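Local coordinates for protein tudor (Drosophila melanogaster, PDB 3NTK), which recognises methylated arginines of the Piwi protein Aubergine through its extended Tudor domains and is required for germ-cell formation during oogenesis, at residues R66-V80 / V90-P104. Numbering follows the deposited sequence.
Sequences RAQIRKVLDDGKCEV and VTQQFRQLPEELAKP
The Phe94 ring meets Gly76 O and Val80 CG1 at its edge, in plane, CE1 standing 3.5 Å from the carbonyl oxygen, while Cys78 approaches obliquely: its short side chain lets the ring come close, CB lying 3.4 Å from CZ, and SG forms a sulfur-aromatic contact. With CG beside its backbone N (chi1 -45°), the Phe94 ring is directed at Cys78 and Val80. At the far end the Arg66 guanidinium receives acceptors along its edge: NH1 donates to Pro104 O and Leu101 O, both at 2.9 Å, and lies 37° above the carbonyl plane of Pro104. NH2 forms a salt bridge with Asp84, which probably offsets the charge. A leucine at Arg66 would probably leave both carbonyls without this donor and Asp84 without its salt-bridge partner. Thr91 and Cys78 form a hydrogen-bonded antiparallel pair; the threonine's methyl packs on Val80, its hydroxyl accepting from Gln93 N in an ST turn and bonding Gln57 O. Gln92 is long enough for NE2 to donate to Asp75 O (2.9 Å) in the type I' turn. Within this Tudor domain, strands 78-82 and 87-95 pair as a hairpin, while Arg66 ties strand 63-72 to the weakly bonded helix 99-102 and to Pro104, with helix 25-38 packing on Arg66, Leu101 and Pro104.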
ATOM      1  N   ARG A  66       5.686  -4.495   8.696  1.00 21.47           N
ATOM      2  CA  ARG A  66       6.603  -5.236   7.832  1.00 21.21           C
ATOM      3  C   ARG A  66       7.125  -4.181   6.866  1.00 20.59           C
ATOM      4  O   ARG A  66       6.363  -3.335   6.380  1.00 22.44           O
ATOM      5  CB  ARG A  66       5.880  -6.348   7.053  1.00 21.66           C
ATOM      6  CG  ARG A  66       5.334  -7.483   7.924  1.00 21.15           C
ATOM      7  CD  ARG A  66       5.121  -8.760   7.112  1.00 21.41           C
ATOM      8  NE  ARG A  66       4.091  -8.596   6.089  1.00 19.98           N
ATOM      9  CZ  ARG A  66       3.804  -9.504   5.161  1.00 24.58           C
ATOM     10  NH1 ARG A  66       4.470 -10.652   5.117  1.00 21.29           N
ATOM     11  NH2 ARG A  66       2.845  -9.265   4.272  1.00 24.35           N
ATOM     12  N   ALA A  67       8.417  -4.229   6.569  1.00 21.12           N
ATOM     13  CA  ALA A  67       8.996  -3.232   5.693  1.00 21.53           C
ATOM     14  C   ALA A  67      10.142  -3.751   4.835  1.00 22.46           C
ATOM     15  O   ALA A  67      10.833  -4.708   5.197  1.00 22.90           O
ATOM     16  CB  ALA A  67       9.479  -2.049   6.530  1.00 24.24           C
ATOM     17  N   GLN A  68      10.323  -3.117   3.686  1.00 21.26           N
ATOM     18  CA  GLN A  68      11.411  -3.463   2.791  1.00 23.96           C
ATOM     19  C   GLN A  68      12.283  -2.226   2.660  1.00 22.97           C
ATOM     20  O   GLN A  68      11.793  -1.131   2.371  1.00 24.08           O
ATOM     21  CB  GLN A  68      10.900  -3.882   1.406  1.00 25.08           C
ATOM     22  CG  GLN A  68      12.043  -4.169   0.439  1.00 28.74           C
ATOM     23  CD  GLN A  68      11.579  -4.710  -0.899  1.00 33.28           C
ATOM     24  OE1 GLN A  68      10.702  -4.136  -1.541  1.00 37.92           O
ATOM     25  NE2 GLN A  68      12.178  -5.814  -1.330  1.00 36.69           N
ATOM     26  N   ILE A  69      13.577  -2.393   2.891  1.00 25.79           N
ATOM     27  CA  ILE A  69      14.504  -1.278   2.790  1.00 26.91           C
ATOM     28  C   ILE A  69      14.687  -0.869   1.331  1.00 29.26           C
ATOM     29  O   ILE A  69      14.965  -1.706   0.469  1.00 28.19           O
ATOM     30  CB  ILE A  69      15.859  -1.653   3.403  1.00 27.31           C
ATOM     31  CG1 ILE A  69      15.668  -1.967   4.890  1.00 28.22           C
ATOM     32  CG2 ILE A  69      16.861  -0.519   3.192  1.00 27.54           C
ATOM     33  CD1 ILE A  69      16.944  -2.363   5.612  1.00 31.12           C
ATOM     34  N   ARG A  70      14.519   0.421   1.062  1.00 30.66           N
ATOM     35  CA  ARG A  70      14.657   0.948  -0.290  1.00 33.52           C
ATOM     36  C   ARG A  70      15.972   1.690  -0.489  1.00 34.58           C
ATOM     37  O   ARG A  70      16.568   1.632  -1.567  1.00 34.45           O
ATOM     38  CB  ARG A  70      13.483   1.876  -0.608  1.00 35.09           C
ATOM     39  CG  ARG A  70      12.161   1.146  -0.784  1.00 39.49           C
ATOM     40  CD  ARG A  70      12.237   0.188  -1.968  1.00 42.46           C
ATOM     41  NE  ARG A  70      10.991  -0.542  -2.186  1.00 46.07           N
ATOM     42  CZ  ARG A  70       9.842   0.025  -2.540  1.00 47.29           C
ATOM     43  NH1 ARG A  70       9.772   1.338  -2.718  1.00 48.55           N
ATOM     44  NH2 ARG A  70       8.761  -0.724  -2.721  1.00 46.38           N
ATOM     45  N   LYS A  71      16.420   2.382   0.552  1.00 34.87           N
ATOM     46  CA  LYS A  71      17.669   3.135   0.500  1.00 35.80           C
ATOM     47  C   LYS A  71      18.322   3.173   1.875  1.00 35.78           C
ATOM     48  O   LYS A  71      17.647   3.404   2.875  1.00 34.31           O
ATOM     49  CB  LYS A  71      17.414   4.576   0.055  1.00 38.41           C
ATOM     50  CG  LYS A  71      16.869   4.744  -1.349  1.00 42.76           C
ATOM     51  CD  LYS A  71      16.695   6.221  -1.678  1.00 46.81           C
ATOM     52  CE  LYS A  71      18.025   6.966  -1.585  1.00 50.93           C
ATOM     53  NZ  LYS A  71      17.876   8.435  -1.802  1.00 52.85           N
ATOM     54  N   VAL A  72      19.630   2.946   1.920  1.00 35.01           N
ATOM     55  CA  VAL A  72      20.362   2.998   3.179  1.00 36.41           C
ATOM     56  C   VAL A  72      20.991   4.388   3.275  1.00 37.59           C
ATOM     57  O   VAL A  72      21.812   4.766   2.439  1.00 36.44           O
ATOM     58  CB  VAL A  72      21.471   1.929   3.236  1.00 36.11           C
ATOM     59  CG1 VAL A  72      22.283   2.091   4.515  1.00 37.05           C
ATOM     60  CG2 VAL A  72      20.853   0.533   3.177  1.00 34.99           C
ATOM     61  N   LEU A  73      20.590   5.146   4.289  1.00 38.58           N
ATOM     62  CA  LEU A  73      21.096   6.501   4.491  1.00 40.58           C
ATOM     63  C   LEU A  73      22.125   6.537   5.617  1.00 42.70           C
ATOM     64  O   LEU A  73      22.552   5.495   6.113  1.00 42.76           O
ATOM     65  CB  LEU A  73      19.937   7.442   4.829  1.00 39.24           C
ATOM     66  CG  LEU A  73      18.729   7.405   3.891  1.00 39.48           C
ATOM     67  CD1 LEU A  73      17.608   8.244   4.479  1.00 40.46           C
ATOM     68  CD2 LEU A  73      19.125   7.912   2.513  1.00 39.10           C
ATOM     69  N   ASP A  74      22.514   7.741   6.027  1.00 45.36           N
ATOM     70  CA  ASP A  74      23.495   7.891   7.093  1.00 47.22           C
ATOM     71  C   ASP A  74      22.859   7.865   8.477  1.00 46.72           C
ATOM     72  O   ASP A  74      21.649   8.047   8.624  1.00 46.42           O
ATOM     73  CB  ASP A  74      24.278   9.195   6.919  1.00 50.16           C
ATOM     74  CG  ASP A  74      25.091   9.220   5.641  1.00 53.61           C
ATOM     75  OD1 ASP A  74      24.483   9.286   4.550  1.00 55.45           O
ATOM     76  OD2 ASP A  74      26.337   9.165   5.727  1.00 54.38           O
ATOM     77  N   ASP A  75      23.694   7.633   9.487  1.00 47.11           N
ATOM     78  CA  ASP A  75      23.256   7.585  10.875  1.00 47.39           C
ATOM     79  C   ASP A  75      22.245   6.477  11.151  1.00 46.45           C
ATOM     80  O   ASP A  75      21.272   6.678  11.879  1.00 47.15           O
ATOM     81  CB  ASP A  75      22.675   8.940  11.278  1.00 49.35           C
ATOM     82  CG  ASP A  75      23.676  10.065  11.123  1.00 51.55           C
ATOM     83  OD1 ASP A  75      24.800   9.929  11.653  1.00 53.51           O
ATOM     84  OD2 ASP A  75      23.346  11.082  10.476  1.00 52.92           O
ATOM     85  N   GLY A  76      22.485   5.307  10.567  1.00 45.29           N
ATOM     86  CA  GLY A  76      21.593   4.178  10.768  1.00 42.92           C
ATOM     87  C   GLY A  76      20.182   4.386  10.250  1.00 41.07           C
ATOM     88  O   GLY A  76      19.271   3.638  10.609  1.00 40.90           O
ATOM     89  N   LYS A  77      19.992   5.400   9.412  1.00 38.47           N
ATOM     90  CA  LYS A  77      18.676   5.681   8.848  1.00 37.35           C
ATOM     91  C   LYS A  77      18.480   4.939   7.532  1.00 35.96           C
ATOM     92  O   LYS A  77      19.437   4.688   6.804  1.00 35.16           O
ATOM     93  CB  LYS A  77      18.505   7.176   8.570  1.00 38.47           C
ATOM     94  CG  LYS A  77      18.523   8.079   9.786  1.00 40.41           C
ATOM     95  CD  LYS A  77      18.307   9.518   9.341  1.00 41.22           C
ATOM     96  CE  LYS A  77      18.273  10.484  10.507  1.00 42.53           C
ATOM     97  NZ  LYS A  77      17.972  11.865  10.030  1.00 43.07           N
ATOM     98  N   CYS A  78      17.230   4.599   7.238  1.00 34.20           N
ATOM     99  CA  CYS A  78      16.888   3.916   5.996  1.00 33.34           C
ATOM    100  C   CYS A  78      15.530   4.384   5.517  1.00 31.17           C
ATOM    101  O   CYS A  78      14.650   4.698   6.322  1.00 30.48           O
ATOM    102  CB  CYS A  78      16.807   2.396   6.190  1.00 34.11           C
ATOM    103  SG  CYS A  78      18.357   1.509   6.367  1.00 37.73           S
ATOM    104  N   GLU A  79      15.362   4.443   4.201  1.00 30.48           N
ATOM    105  CA  GLU A  79      14.072   4.793   3.641  1.00 30.05           C
ATOM    106  C   GLU A  79      13.446   3.420   3.431  1.00 27.99           C
ATOM    107  O   GLU A  79      14.036   2.561   2.774  1.00 28.04           O
ATOM    108  CB  GLU A  79      14.208   5.499   2.292  1.00 31.86           C
ATOM    109  CG  GLU A  79      12.878   6.016   1.770  1.00 39.27           C
ATOM    110  CD  GLU A  79      12.883   6.267   0.274  1.00 42.93           C
ATOM    111  OE1 GLU A  79      13.790   6.977  -0.212  1.00 45.85           O
ATOM    112  OE2 GLU A  79      11.975   5.757  -0.417  1.00 46.74           O
ATOM    113  N   VAL A  80      12.273   3.196   4.003  1.00 26.67           N
ATOM    114  CA  VAL A  80      11.628   1.905   3.856  1.00 26.24           C
ATOM    115  C   VAL A  80      10.254   2.034   3.227  1.00 25.85           C
ATOM    116  O   VAL A  80       9.673   3.117   3.179  1.00 28.43           O
ATOM    117  CB  VAL A  80      11.465   1.193   5.219  1.00 25.82           C
ATOM    118  CG1 VAL A  80      12.819   1.072   5.904  1.00 24.74           C
ATOM    119  CG2 VAL A  80      10.482   1.960   6.101  1.00 25.95           C
ATOM    120  N   VAL A  90      11.261   7.368   6.361  1.00 30.35           N
ATOM    121  CA  VAL A  90      12.635   7.216   6.815  1.00 30.32           C
ATOM    122  C   VAL A  90      12.540   6.846   8.287  1.00 30.10           C
ATOM    123  O   VAL A  90      11.807   7.485   9.040  1.00 29.66           O
ATOM    124  CB  VAL A  90      13.421   8.538   6.683  1.00 32.21           C
ATOM    125  CG1 VAL A  90      14.825   8.367   7.250  1.00 31.65           C
ATOM    126  CG2 VAL A  90      13.484   8.962   5.221  1.00 32.37           C
ATOM    127  N   THR A  91      13.266   5.810   8.690  1.00 28.86           N
ATOM    128  CA  THR A  91      13.237   5.366  10.079  1.00 30.72           C
ATOM    129  C   THR A  91      14.604   4.873  10.537  1.00 29.16           C
ATOM    130  O   THR A  91      15.499   4.667   9.726  1.00 28.76           O
ATOM    131  CB  THR A  91      12.200   4.237  10.276  1.00 32.53           C
ATOM    132  OG1 THR A  91      12.150   3.865  11.660  1.00 33.41           O
ATOM    133  CG2 THR A  91      12.569   3.017   9.441  1.00 32.75           C
ATOM    134  N   GLN A  92      14.762   4.701  11.845  1.00 30.27           N
ATOM    135  CA  GLN A  92      16.019   4.227  12.418  1.00 30.87           C
ATOM    136  C   GLN A  92      15.790   2.978  13.255  1.00 29.06           C
ATOM    137  O   GLN A  92      16.741   2.371  13.742  1.00 31.41           O
ATOM    138  CB  GLN A  92      16.639   5.296  13.323  1.00 33.64           C
ATOM    139  CG  GLN A  92      17.059   6.571  12.624  1.00 38.80           C
ATOM    140  CD  GLN A  92      17.738   7.542  13.573  1.00 40.66           C
ATOM    141  OE1 GLN A  92      17.153   7.957  14.572  1.00 41.99           O
ATOM    142  NE2 GLN A  92      18.979   7.902  13.265  1.00 42.30           N
ATOM    143  N   GLN A  93      14.529   2.593  13.422  1.00 27.03           N
ATOM    144  CA  GLN A  93      14.201   1.435  14.243  1.00 26.28           C
ATOM    145  C   GLN A  93      13.826   0.208  13.420  1.00 25.34           C
ATOM    146  O   GLN A  93      12.786   0.189  12.759  1.00 25.54           O
ATOM    147  CB  GLN A  93      13.058   1.792  15.199  1.00 28.12           C
ATOM    148  CG  GLN A  93      13.336   3.021  16.066  1.00 31.66           C
ATOM    149  CD  GLN A  93      14.639   2.908  16.851  1.00 35.53           C
ATOM    150  OE1 GLN A  93      14.987   1.836  17.346  1.00 35.48           O
ATOM    151  NE2 GLN A  93      15.356   4.023  16.978  1.00 37.46           N
ATOM    152  N   PHE A  94      14.676  -0.812  13.472  1.00 24.19           N
ATOM    153  CA  PHE A  94      14.436  -2.039  12.723  1.00 24.51           C
ATOM    154  C   PHE A  94      14.574  -3.261  13.607  1.00 24.40           C
ATOM    155  O   PHE A  94      15.492  -3.351  14.436  1.00 23.39           O
ATOM    156  CB  PHE A  94      15.432  -2.181  11.569  1.00 25.62           C
ATOM    157  CG  PHE A  94      15.626  -0.926  10.778  1.00 26.35           C
ATOM    158  CD1 PHE A  94      16.584   0.008  11.158  1.00 29.23           C
ATOM    159  CD2 PHE A  94      14.846  -0.668   9.661  1.00 28.75           C
ATOM    160  CE1 PHE A  94      16.761   1.185  10.433  1.00 28.27           C
ATOM    161  CE2 PHE A  94      15.014   0.507   8.928  1.00 30.26           C
ATOM    162  CZ  PHE A  94      15.976   1.434   9.318  1.00 30.61           C
ATOM    163  N   ARG A  95      13.660  -4.207  13.425  1.00 19.83           N
ATOM    164  CA  ARG A  95      13.711  -5.444  14.176  1.00 20.88           C
ATOM    165  C   ARG A  95      13.596  -6.589  13.186  1.00 20.78           C
ATOM    166  O   ARG A  95      13.106  -6.411  12.068  1.00 22.19           O
ATOM    167  CB  ARG A  95      12.593  -5.480  15.215  1.00 21.23           C
ATOM    168  CG  ARG A  95      12.731  -4.322  16.205  1.00 20.79           C
ATOM    169  CD  ARG A  95      11.748  -4.388  17.340  1.00 22.41           C
ATOM    170  NE  ARG A  95      11.914  -3.229  18.215  1.00 24.05           N
ATOM    171  CZ  ARG A  95      11.148  -2.964  19.265  1.00 24.06           C
ATOM    172  NH1 ARG A  95      10.153  -3.781  19.586  1.00 22.38           N
ATOM    173  NH2 ARG A  95      11.363  -1.865  19.980  1.00 25.74           N
ATOM    174  N   GLN A  96      14.054  -7.761  13.590  1.00 22.33           N
ATOM    175  CA  GLN A  96      14.013  -8.908  12.702  1.00 24.68           C
ATOM    176  C   GLN A  96      12.611  -9.466  12.483  1.00 23.02           C
ATOM    177  O   GLN A  96      11.815  -9.574  13.409  1.00 23.16           O
ATOM    178  CB  GLN A  96      14.951  -9.991  13.226  1.00 29.89           C
ATOM    179  CG  GLN A  96      16.408  -9.588  13.074  1.00 35.96           C
ATOM    180  CD  GLN A  96      17.364 -10.717  13.368  1.00 39.56           C
ATOM    181  OE1 GLN A  96      17.125 -11.862  12.981  1.00 41.73           O
ATOM    182  NE2 GLN A  96      18.469 -10.398  14.039  1.00 37.66           N
ATOM    183  N   LEU A  97      12.315  -9.797  11.233  1.00 22.61           N
ATOM    184  CA  LEU A  97      11.014 -10.358  10.885  1.00 23.68           C
ATOM    185  C   LEU A  97      11.117 -11.880  10.891  1.00 24.02           C
ATOM    186  O   LEU A  97      11.908 -12.457  10.148  1.00 26.41           O
ATOM    187  CB  LEU A  97      10.592  -9.877   9.494  1.00 24.99           C
ATOM    188  CG  LEU A  97       9.279 -10.403   8.900  1.00 24.72           C
ATOM    189  CD1 LEU A  97       8.093  -9.893   9.718  1.00 25.61           C
ATOM    190  CD2 LEU A  97       9.167  -9.938   7.447  1.00 27.16           C
ATOM    191  N   PRO A  98      10.333 -12.550  11.746  1.00 24.21           N
ATOM    192  CA  PRO A  98      10.368 -14.016  11.804  1.00 24.67           C
ATOM    193  C   PRO A  98      10.108 -14.572  10.402  1.00 26.06           C
ATOM    194  O   PRO A  98       9.302 -14.012   9.654  1.00 24.90           O
ATOM    195  CB  PRO A  98       9.235 -14.344  12.774  1.00 24.76           C
ATOM    196  CG  PRO A  98       9.259 -13.167  13.716  1.00 24.88           C
ATOM    197  CD  PRO A  98       9.432 -11.998  12.773  1.00 24.16           C
ATOM    198  N   GLU A  99      10.785 -15.661  10.044  1.00 26.30           N
ATOM    199  CA  GLU A  99      10.611 -16.246   8.718  1.00 29.61           C
ATOM    200  C   GLU A  99       9.147 -16.524   8.391  1.00 27.88           C
ATOM    201  O   GLU A  99       8.710 -16.312   7.266  1.00 28.60           O
ATOM    202  CB  GLU A  99      11.413 -17.547   8.583  1.00 31.38           C
ATOM    203  CG  GLU A  99      12.916 -17.369   8.385  1.00 35.49           C
ATOM    204  CD  GLU A  99      13.647 -16.989   9.663  1.00 36.92           C
ATOM    205  OE1 GLU A  99      13.032 -17.054  10.745  1.00 36.52           O
ATOM    206  OE2 GLU A  99      14.842 -16.635   9.582  1.00 39.15           O
ATOM    207  N   GLU A 100       8.399 -16.998   9.380  1.00 27.83           N
ATOM    208  CA  GLU A 100       6.986 -17.304   9.205  1.00 30.07           C
ATOM    209  C   GLU A 100       6.157 -16.073   8.836  1.00 30.62           C
ATOM    210  O   GLU A 100       5.160 -16.185   8.126  1.00 29.84           O
ATOM    211  CB  GLU A 100       6.437 -17.931  10.490  1.00 34.87           C
ATOM    212  CG  GLU A 100       4.939 -18.151  10.509  1.00 41.54           C
ATOM    213  CD  GLU A 100       4.460 -18.767  11.814  1.00 45.67           C
ATOM    214  OE1 GLU A 100       4.816 -18.235  12.889  1.00 47.94           O
ATOM    215  OE2 GLU A 100       3.726 -19.778  11.764  1.00 47.72           O
ATOM    216  N   LEU A 101       6.563 -14.904   9.326  1.00 26.17           N
ATOM    217  CA  LEU A 101       5.833 -13.677   9.032  1.00 27.07           C
ATOM    218  C   LEU A 101       6.285 -12.996   7.749  1.00 25.53           C
ATOM    219  O   LEU A 101       5.691 -12.002   7.326  1.00 25.70           O
ATOM    220  CB  LEU A 101       5.921 -12.703  10.214  1.00 26.55           C
ATOM    221  CG  LEU A 101       5.218 -13.216  11.478  1.00 30.47           C
ATOM    222  CD1 LEU A 101       5.266 -12.159  12.582  1.00 29.18           C
ATOM    223  CD2 LEU A 101       3.773 -13.566  11.143  1.00 31.69           C
ATOM    224  N   ALA A 102       7.335 -13.528   7.133  1.00 24.92           N
ATOM    225  CA  ALA A 102       7.830 -12.986   5.875  1.00 25.75           C
ATOM    226  C   ALA A 102       7.212 -13.753   4.705  1.00 26.58           C
ATOM    227  O   ALA A 102       7.272 -13.305   3.554  1.00 27.42           O
ATOM    228  CB  ALA A 102       9.343 -13.090   5.816  1.00 25.65           C
ATOM    229  N   LYS A 103       6.606 -14.900   5.001  1.00 26.22           N
ATOM    230  CA  LYS A 103       6.003 -15.728   3.957  1.00 28.12           C
ATOM    231  C   LYS A 103       4.770 -15.117   3.287  1.00 26.31           C
ATOM    232  O   LYS A 103       4.621 -15.204   2.070  1.00 26.75           O
ATOM    233  CB  LYS A 103       5.635 -17.113   4.507  1.00 28.79           C
ATOM    234  CG  LYS A 103       6.824 -17.948   4.952  1.00 33.41           C
ATOM    235  CD  LYS A 103       6.389 -19.348   5.359  1.00 36.71           C
ATOM    236  CE  LYS A 103       7.552 -20.138   5.940  1.00 39.26           C
ATOM    237  NZ  LYS A 103       8.702 -20.204   5.001  1.00 42.30           N
ATOM    238  N   PRO A 104       3.858 -14.517   4.071  1.00 26.59           N
ATOM    239  CA  PRO A 104       2.671 -13.927   3.444  1.00 25.61           C
ATOM    240  C   PRO A 104       3.017 -12.820   2.462  1.00 24.01           C
ATOM    241  O   PRO A 104       3.959 -12.050   2.672  1.00 21.71           O
ATOM    242  CB  PRO A 104       1.870 -13.411   4.635  1.00 26.85           C
ATOM    243  CG  PRO A 104       2.236 -14.378   5.720  1.00 28.34           C
ATOM    244  CD  PRO A 104       3.727 -14.513   5.539  1.00 26.91           C
TER
HETATM  245  O   HOH W   1      19.467   2.484  13.022  1.00 39.31           O